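Long-range contacts in mandelate racemase/muconate lactonizing enzyme (Jannaschia sp., PDB 4J3Z), which probably acts as an isomerase or related enzyme of the enolase superfamily, whose members stabilise an enolate intermediate with a bound divalent metal: residues D[313-318]-D[344-349]; D[321-326]-D[358-363]; D[334-339]-D[350-355]. All blocks are in the same frame, centred on the assembly; numbering follows the deposited sequence.

Interaction 1: D[313-318]-D[344-349]; sequences AGPVEW and ALVTGR
Arg349 brings its guanidinium group obliquely against the indole of Trp318, the two planes 26° apart. Its aliphatic stem shares in the touch, for Arg349 CG lies 3.5 Å from Trp318 CD1. Trp318 NE1 and Arg349 NH2 come within 3.5 Å, yet both are donors. A bend at chi3 (74°) folds the arginine back, so that the charged end returns to the indole its CG already touches. Beside this pair, Pro315 CB meets Val346 CG2 at 3.6 Å, and the same Pro315 CB touches Arg349 CD at 3.9 Å; Leu345 CD2 comes more loosely to Pro315 CD. Proline suits the first turn of helix 315-327, where its nitrogen needs no acceptor. Gly314 takes the N-cap position, its O receiving Trp318 N at 3.2 Å, while Glu40 of strand 36-41 accepts from Gly314 N and Glu317 N, tying this helix end to the N-terminal domain. No hydrogen bond crosses the contact: it rests on apolar touches and on the oblique guanidinium, and the polar ends bond elsewhere, NE1 to Pro350 O, Arg349 in salt bridges with Glu338 and Glu343. Two acidic partners probably offset the cost of burying the guanidinium charge.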
loop_
_atom_site.group_PDB
_atom_site.type_symbol
_atom_site.label_atom_id
_atom_site.label_comp_id
_atom_site.label_asym_id
_atom_site.label_seq_id
_atom_site.Cartn_x
_atom_site.Cartn_y
_atom_site.Cartn_z
ATOM N N ALA D 313 31.785 9.702 22.564
ATOM C CA ALA D 313 31.795 9.650 24.016
ATOM C C ALA D 313 33.082 8.967 24.481
ATOM O O ALA D 313 34.072 8.928 23.740
ATOM C CB ALA D 313 30.558 8.910 24.524
ATOM N N GLY D 314 33.068 8.419 25.690
ATOM C CA GLY D 314 34.284 7.879 26.301
ATOM C C GLY D 314 34.636 6.421 26.053
ATOM O O GLY D 314 34.000 5.742 25.245
ATOM N N PRO D 315 35.658 5.922 26.770
ATOM C CA PRO D 315 36.175 4.580 26.543
ATOM C C PRO D 315 35.310 3.459 27.152
ATOM O O PRO D 315 35.540 2.277 26.860
ATOM C CB PRO D 315 37.547 4.631 27.209
ATOM C CG PRO D 315 37.405 5.625 28.304
ATOM C CD PRO D 315 36.379 6.624 27.852
ATOM N N VAL D 316 34.328 3.821 27.976
ATOM C CA VAL D 316 33.406 2.824 28.511
ATOM C C VAL D 316 32.345 2.442 27.475
ATOM O O VAL D 316 32.200 1.256 27.154
ATOM C CB VAL D 316 32.789 3.221 29.873
ATOM C CG1 VAL D 316 31.854 2.129 30.361
ATOM C CG2 VAL D 316 33.884 3.441 30.913
ATOM N N GLU D 317 31.626 3.428 26.935
ATOM C CA GLU D 317 30.703 3.175 25.817
ATOM C C GLU D 317 31.418 2.532 24.617
ATOM O O GLU D 317 30.819 1.723 23.899
ATOM C CB GLU D 317 29.982 4.456 25.383
ATOM C CG GLU D 317 28.874 4.253 24.351
ATOM C CD GLU D 317 28.247 5.559 23.884
ATOM O OE1 GLU D 317 28.932 6.334 23.187
ATOM O OE2 GLU D 317 27.058 5.815 24.203
ATOM N N TRP D 318 32.684 2.905 24.403
ATOM C CA TRP D 318 33.532 2.303 23.367
ATOM C C TRP D 318 33.712 0.811 23.594
ATOM O O TRP D 318 33.452 0.011 22.693
ATOM C CB TRP D 318 34.893 3.007 23.296
ATOM C CG TRP D 318 36.022 2.201 22.645
ATOM C CD1 TRP D 318 37.155 1.739 23.257
ATOM C CD2 TRP D 318 36.110 1.781 21.275
ATOM N NE1 TRP D 318 37.939 1.059 22.356
ATOM C CE2 TRP D 318 37.324 1.073 21.131
ATOM C CE3 TRP D 318 35.279 1.930 20.158
ATOM C CZ2 TRP D 318 37.731 0.522 19.918
ATOM C CZ3 TRP D 318 35.686 1.383 18.948
ATOM C CH2 TRP D 318 36.901 0.685 18.840
ATOM N N ALA D 344 44.220 6.848 28.712
ATOM C CA ALA D 344 44.650 7.212 30.064
ATOM C C ALA D 344 43.534 7.033 31.092
ATOM O O ALA D 344 43.790 6.566 32.211
ATOM C CB ALA D 344 45.158 8.653 30.093
ATOM N N LEU D 345 42.308 7.413 30.723
ATOM C CA LEU D 345 41.180 7.410 31.671
ATOM C C LEU D 345 40.889 6.018 32.239
ATOM O O LEU D 345 40.566 5.882 33.418
ATOM C CB LEU D 345 39.913 8.045 31.063
ATOM C CG LEU D 345 38.681 8.225 31.981
ATOM C CD1 LEU D 345 39.024 8.855 33.333
ATOM C CD2 LEU D 345 37.586 9.025 31.298
ATOM N N VAL D 346 41.018 4.995 31.398
ATOM C CA VAL D 346 40.868 3.607 31.838
ATOM C C VAL D 346 42.156 2.816 31.578
ATOM O O VAL D 346 43.018 3.265 30.813
ATOM C CB VAL D 346 39.673 2.912 31.137
ATOM C CG1 VAL D 346 38.338 3.440 31.662
ATOM C CG2 VAL D 346 39.761 3.072 29.626
ATOM N N THR D 347 42.305 1.664 32.231
ATOM C CA THR D 347 43.263 0.659 31.765
ATOM C C THR D 347 42.478 -0.559 31.250
ATOM O O THR D 347 41.603 -1.080 31.943
ATOM C CB THR D 347 44.315 0.251 32.824
ATOM O OG1 THR D 347 43.719 -0.586 33.825
ATOM C CG2 THR D 347 44.965 1.489 33.481
ATOM N N GLY D 348 42.767 -0.977 30.020
ATOM C CA GLY D 348 42.070 -2.117 29.412
ATOM C C GLY D 348 41.317 -1.791 28.134
ATOM O O GLY D 348 40.840 -2.688 27.441
ATOM N N ARG D 349 41.199 -0.506 27.826
ATOM C CA ARG D 349 40.536 -0.049 26.614
ATOM C C ARG D 349 40.932 -0.888 25.392
ATOM O O ARG D 349 42.121 -1.143 25.178
ATOM C CB ARG D 349 40.888 1.411 26.356
ATOM C CG ARG D 349 39.987 2.111 25.355
ATOM C CD ARG D 349 40.529 3.485 25.003
ATOM N NE ARG D 349 41.688 3.374 24.127
ATOM C CZ ARG D 349 41.620 3.362 22.801
ATOM N NH1 ARG D 349 42.733 3.239 22.086
ATOM N NH2 ARG D 349 40.438 3.461 22.189
#

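Interaction 2: D[321-326]-D[358-363]; sequences NVHLGV and AAPDAP
Pro360 pushes its ring into a shallow hollow on helix 315-327 formed by Val322, His323 and Val326. The bump is compact and rigid, as suits proline. Its CD lies 3.8 Å from Val322 CG1 and also sits over one face of the His323 imidazole, 4.3 Å above the plane and displaced toward the rim. The ring's CG comes 3.7 Å from His323 NE2. With its CG anti to the carbonyl carbon (chi1 -78°), the histidine turns the imidazole so that the proline crosses it obliquely. A smaller fit lies beside it: the methyl of Ala359 is 3.9 Å from both Val326 CG1 and Val326 CG2, nestling in the fork of the valine. The imidazole is fixed at both nitrogens, ND1 to Trp115 N and NE2 to Leu365 O. With the imidazole of His323 replaced by an alanine's methyl, Trp115 N and Leu365 O would probably lose their mates and a gap would open beside Pro360. Trp115 also meets the imidazole ring and bonds through NE1 to Pro360 O, linking both sides of the contact. Segment 358-363 begins on the last residue of strand 356-358, which is antiparallel to strand 125-131; since Val326 packs on Ile126 of the latter, helix and loop come together beside it.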
loop_
_atom_site.group_PDB
_atom_site.type_symbol
_atom_site.label_atom_id
_atom_site.label_comp_id
_atom_site.label_asym_id
_atom_site.label_seq_id
_atom_site.Cartn_x
_atom_site.Cartn_y
_atom_site.Cartn_z
ATOM N N ASN D 321 30.414 -1.027 23.062
ATOM C CA ASN D 321 30.301 -1.190 21.605
ATOM C C ASN D 321 31.095 -2.378 21.112
ATOM O O ASN D 321 30.593 -3.178 20.325
ATOM C CB ASN D 321 30.840 0.037 20.858
ATOM C CG ASN D 321 30.075 1.298 21.168
ATOM O OD1 ASN D 321 28.896 1.254 21.544
ATOM N ND2 ASN D 321 30.741 2.439 21.013
ATOM N N VAL D 322 32.346 -2.474 21.558
ATOM C CA VAL D 322 33.270 -3.454 20.999
ATOM C C VAL D 322 32.747 -4.846 21.287
ATOM O O VAL D 322 32.702 -5.684 20.392
ATOM C CB VAL D 322 34.719 -3.247 21.501
ATOM C CG1 VAL D 322 35.542 -4.530 21.408
ATOM C CG2 VAL D 322 35.379 -2.118 20.730
ATOM N N HIS D 323 32.304 -5.056 22.524
ATOM C CA HIS D 323 31.774 -6.336 22.962
ATOM C C HIS D 323 30.478 -6.723 22.258
ATOM O O HIS D 323 30.316 -7.874 21.857
ATOM C CB HIS D 323 31.577 -6.332 24.473
ATOM C CG HIS D 323 32.845 -6.520 25.239
ATOM N ND1 HIS D 323 33.321 -7.763 25.591
ATOM C CD2 HIS D 323 33.738 -5.624 25.721
ATOM C CE1 HIS D 323 34.450 -7.626 26.262
ATOM N NE2 HIS D 323 34.725 -6.338 26.356
ATOM N N LEU D 324 29.551 -5.777 22.125
ATOM C CA LEU D 324 28.349 -6.010 21.325
ATOM C C LEU D 324 28.726 -6.295 19.876
ATOM O O LEU D 324 28.088 -7.117 19.209
ATOM C CB LEU D 324 27.392 -4.820 21.413
ATOM C CG LEU D 324 26.247 -4.682 20.401
ATOM C CD1 LEU D 324 25.302 -5.865 20.448
ATOM C CD2 LEU D 324 25.482 -3.382 20.615
ATOM N N GLY D 325 29.766 -5.615 19.399
ATOM C CA GLY D 325 30.243 -5.773 18.026
ATOM C C GLY D 325 30.836 -7.144 17.768
ATOM O O GLY D 325 30.749 -7.664 16.655
ATOM N N VAL D 326 31.438 -7.732 18.798
ATOM C CA VAL D 326 32.049 -9.052 18.675
ATOM C C VAL D 326 30.992 -10.106 18.368
ATOM O O VAL D 326 31.242 -11.062 17.624
ATOM C CB VAL D 326 32.814 -9.445 19.952
ATOM C CG1 VAL D 326 33.330 -10.876 19.854
ATOM C CG2 VAL D 326 33.967 -8.488 20.194
ATOM N N ALA D 358 40.530 -6.324 18.073
ATOM C CA ALA D 358 40.408 -7.756 18.337
ATOM C C ALA D 358 39.510 -7.945 19.542
ATOM O O ALA D 358 39.534 -7.131 20.473
ATOM C CB ALA D 358 41.777 -8.377 18.583
ATOM N N ALA D 359 38.718 -9.014 19.523
ATOM C CA ALA D 359 37.854 -9.369 20.646
ATOM C C ALA D 359 38.646 -9.434 21.955
ATOM O O ALA D 359 39.606 -10.201 22.053
ATOM C CB ALA D 359 37.154 -10.691 20.374
ATOM N N PRO D 360 38.257 -8.615 22.957
ATOM C CA PRO D 360 38.962 -8.545 24.249
ATOM C C PRO D 360 38.967 -9.872 25.030
ATOM O O PRO D 360 38.160 -10.772 24.755
ATOM C CB PRO D 360 38.199 -7.454 25.014
ATOM C CG PRO D 360 37.512 -6.649 23.957
ATOM C CD PRO D 360 37.155 -7.636 22.886
ATOM N N ASP D 361 39.877 -9.961 25.998
ATOM C CA ASP D 361 40.251 -11.212 26.657
ATOM C C ASP D 361 39.872 -11.290 28.134
ATOM O O ASP D 361 39.912 -12.371 28.737
ATOM C CB ASP D 361 41.770 -11.391 26.562
ATOM C CG ASP D 361 42.184 -12.432 25.546
ATOM O OD1 ASP D 361 41.328 -13.229 25.113
ATOM O OD2 ASP D 361 43.386 -12.459 25.195
ATOM N N ALA D 362 39.557 -10.139 28.717
ATOM C CA ALA D 362 39.386 -10.027 30.159
ATOM C C ALA D 362 37.920 -10.163 30.562
ATOM O O ALA D 362 37.026 -9.929 29.737
ATOM C CB ALA D 362 39.962 -8.708 30.651
ATOM N N PRO D 363 37.662 -10.542 31.832
ATOM C CA PRO D 363 36.278 -10.654 32.301
ATOM C C PRO D 363 35.597 -9.287 32.330
ATOM O O PRO D 363 36.273 -8.260 32.446
ATOM C CB PRO D 363 36.432 -11.200 33.726
ATOM C CG PRO D 363 37.803 -11.792 33.777
ATOM C CD PRO D 363 38.622 -10.905 32.893
#

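Interaction 3: D[334-339]-D[350-355]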
loop_
_atom_site.group_PDB
_atom_site.type_symbol
_atom_site.label_atom_id
_atom_site.label_comp_id
_atom_site.label_asym_id
_atom_site.label_seq_id
_atom_site.Cartn_x
_atom_site.Cartn_y
_atom_site.Cartn_z
ATOM N N VAL D 334 32.582 -0.561 14.080
ATOM C CA VAL D 334 32.536 0.349 15.224
ATOM C C VAL D 334 33.168 1.702 14.870
ATOM O O VAL D 334 34.219 1.751 14.240
ATOM C CB VAL D 334 33.279 -0.222 16.457
ATOM C CG1 VAL D 334 32.517 -1.387 17.072
ATOM C CG2 VAL D 334 34.705 -0.634 16.102
ATOM N N GLU D 335 32.501 2.789 15.264
ATOM C CA GLU D 335 33.069 4.141 15.235
ATOM C C GLU D 335 34.088 4.244 16.347
ATOM O O GLU D 335 33.806 3.821 17.477
ATOM C CB GLU D 335 31.970 5.175 15.477
ATOM C CG GLU D 335 32.395 6.635 15.365
ATOM C CD GLU D 335 31.205 7.589 15.393
ATOM O OE1 GLU D 335 30.252 7.346 16.168
ATOM O OE2 GLU D 335 31.212 8.583 14.637
ATOM N N ALA D 336 35.266 4.790 16.049
ATOM C CA ALA D 336 36.311 4.892 17.081
ATOM C C ALA D 336 36.816 6.316 17.296
ATOM O O ALA D 336 36.807 7.120 16.373
ATOM C CB ALA D 336 37.472 3.958 16.760
ATOM N N ILE D 337 37.162 6.678 18.497
ATOM C CA ILE D 337 38.021 7.826 18.718
ATOM C C ILE D 337 39.251 7.458 19.560
ATOM O O ILE D 337 39.161 7.246 20.737
ATOM C CB ILE D 337 37.304 9.001 19.358
ATOM C CG1 ILE D 337 35.849 9.005 19.024
ATOM C CG2 ILE D 337 37.839 10.253 18.778
ATOM C CD1 ILE D 337 35.087 10.179 19.538
ATOM N N GLU D 338 40.396 7.400 18.923
ATOM C CA GLU D 338 41.577 6.925 19.574
ATOM C C GLU D 338 42.564 7.947 20.163
ATOM O O GLU D 338 43.733 7.975 19.864
ATOM C CB GLU D 338 42.242 5.935 18.688
ATOM C CG GLU D 338 41.325 4.843 18.288
ATOM C CD GLU D 338 41.497 3.641 19.122
ATOM O OE1 GLU D 338 42.554 3.038 19.079
ATOM O OE2 GLU D 338 40.567 3.294 19.822
ATOM N N THR D 339 42.075 8.718 21.081
ATOM C CA THR D 339 42.878 9.745 21.733
ATOM C C THR D 339 43.677 9.172 22.905
ATOM O O THR D 339 43.334 8.105 23.419
ATOM C CB THR D 339 42.002 10.877 22.291
ATOM O OG1 THR D 339 41.338 10.423 23.482
ATOM C CG2 THR D 339 40.989 11.343 21.252
ATOM N N PRO D 350 39.935 -1.332 24.597
ATOM C CA PRO D 350 40.245 -2.009 23.343
ATOM C C PRO D 350 40.983 -1.061 22.394
ATOM O O PRO D 350 40.587 0.098 22.235
ATOM C CB PRO D 350 38.862 -2.363 22.781
ATOM C CG PRO D 350 37.940 -2.334 23.959
ATOM C CD PRO D 350 38.480 -1.240 24.826
ATOM N N ARG D 351 42.058 -1.551 21.785
ATOM C CA ARG D 351 42.870 -0.726 20.889
ATOM C C ARG D 351 42.605 -1.077 19.433
ATOM O O ARG D 351 42.622 -2.251 19.056
ATOM C CB ARG D 351 44.363 -0.890 21.192
ATOM C CG ARG D 351 44.685 -1.139 22.653
ATOM C CD ARG D 351 46.151 -1.488 22.863
ATOM N NE ARG D 351 46.921 -0.325 23.302
ATOM C CZ ARG D 351 48.042 -0.385 24.023
ATOM N NH1 ARG D 351 48.544 -1.557 24.396
ATOM N NH2 ARG D 351 48.666 0.734 24.376
ATOM N N VAL D 352 42.339 -0.064 18.619
ATOM C CA VAL D 352 42.316 -0.260 17.176
ATOM C C VAL D 352 43.765 -0.444 16.740
ATOM O O VAL D 352 44.569 0.481 16.833
ATOM C CB VAL D 352 41.681 0.930 16.439
ATOM C CG1 VAL D 352 41.864 0.794 14.931
ATOM C CG2 VAL D 352 40.209 1.061 16.810
ATOM N N GLU D 353 44.099 -1.656 16.307
ATOM C CA GLU D 353 45.437 -1.950 15.808
ATOM C C GLU D 353 45.321 -2.412 14.354
ATOM O O GLU D 353 44.675 -3.430 14.060
ATOM C CB GLU D 353 46.156 -2.983 16.702
ATOM C CG GLU D 353 46.216 -2.581 18.180
ATOM C CD GLU D 353 47.421 -3.137 18.927
ATOM O OE1 GLU D 353 47.360 -4.284 19.428
ATOM O OE2 GLU D 353 48.433 -2.414 19.034
ATOM N N ASN D 354 45.905 -1.624 13.453
ATOM C CA ASN D 354 45.811 -1.842 12.000
ATOM C C ASN D 354 44.379 -1.864 11.465
ATOM O O ASN D 354 43.970 -2.833 10.822
ATOM C CB ASN D 354 46.564 -3.116 11.577
ATOM C CG ASN D 354 48.066 -2.921 11.526
ATOM O OD1 ASN D 354 48.602 -1.953 12.071
ATOM N ND2 ASN D 354 48.758 -3.844 10.865
ATOM N N GLY D 355 43.628 -0.793 11.736
ATOM C CA GLY D 355 42.241 -0.642 11.257
ATOM C C GLY D 355 41.185 -1.571 11.854
ATOM O O GLY D 355 40.009 -1.493 11.483
#
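Glu338 and Val352 carry this contact, which combines one hydrogen bond with a small apolar patch. The bond runs from Val352 N to Glu338 OE1 at 3.1 Å with an N-H...O angle of 150°, and the donor approaches from above the carboxylate, 44° out of its plane. A bend at chi2 (-98°) swings the carboxylate across the valine instead of extending it past. Glutamate suits the place because its two oxygens serve different partners: OE1 takes the backbone N-H, while OE2 forms a salt bridge with Arg349, just before the second segment. Opposite charge also lies further off in Arg351, whose NE is 6.9 Å from Glu338 OE1; any influence there is probably a modest field effect.

The apolar part centres on Val352 CG2. It stands 3.7 Å from Glu338 CD, so the carboxylate that binds the valine's nitrogen also lies against its methyl. The same CG2 reaches Ala336 CB at 4.0 Å. A small alanine suits this spot, where Val352 and the indole of Trp318 both lie close.

Strand 334-336 runs parallel to strand 125-131, in keeping with the barrel of the enolase superfamily. Val334 packs on Trp318 of helix 315-327, whereas Glu335 forms a salt bridge with Lys166 of strand 164-167. After the strand, Thr339 caps helix 340-345. The segment 350-355 then leads into strand 356-358, where Val357 touches Pro350 and Val352; with Ala128 of strand 125-131 also against it, Val352 is wedged between strands and helix.

In the fold
Interactions 1 and 2 use successive parts of helix 315-327, their centres about 13 Å apart, while interaction 3 lies about 11 Å from the centre of the first and 12 Å from that of the second. The salt bridge of Arg349 with Glu338 joins interactions 1 and 3. Pro350 connects all three, through its O to Trp318 and through its CB, which lies 4.0 Å from Val322 CG2. The three contacts join helix 315-327 and strand 334-336 to the chain between residues 344 and 363. Glu335 and Lys166 are consistent with that strand leading toward the C-terminal ends of the barrel strands, where this superfamily places its active site, probably here too.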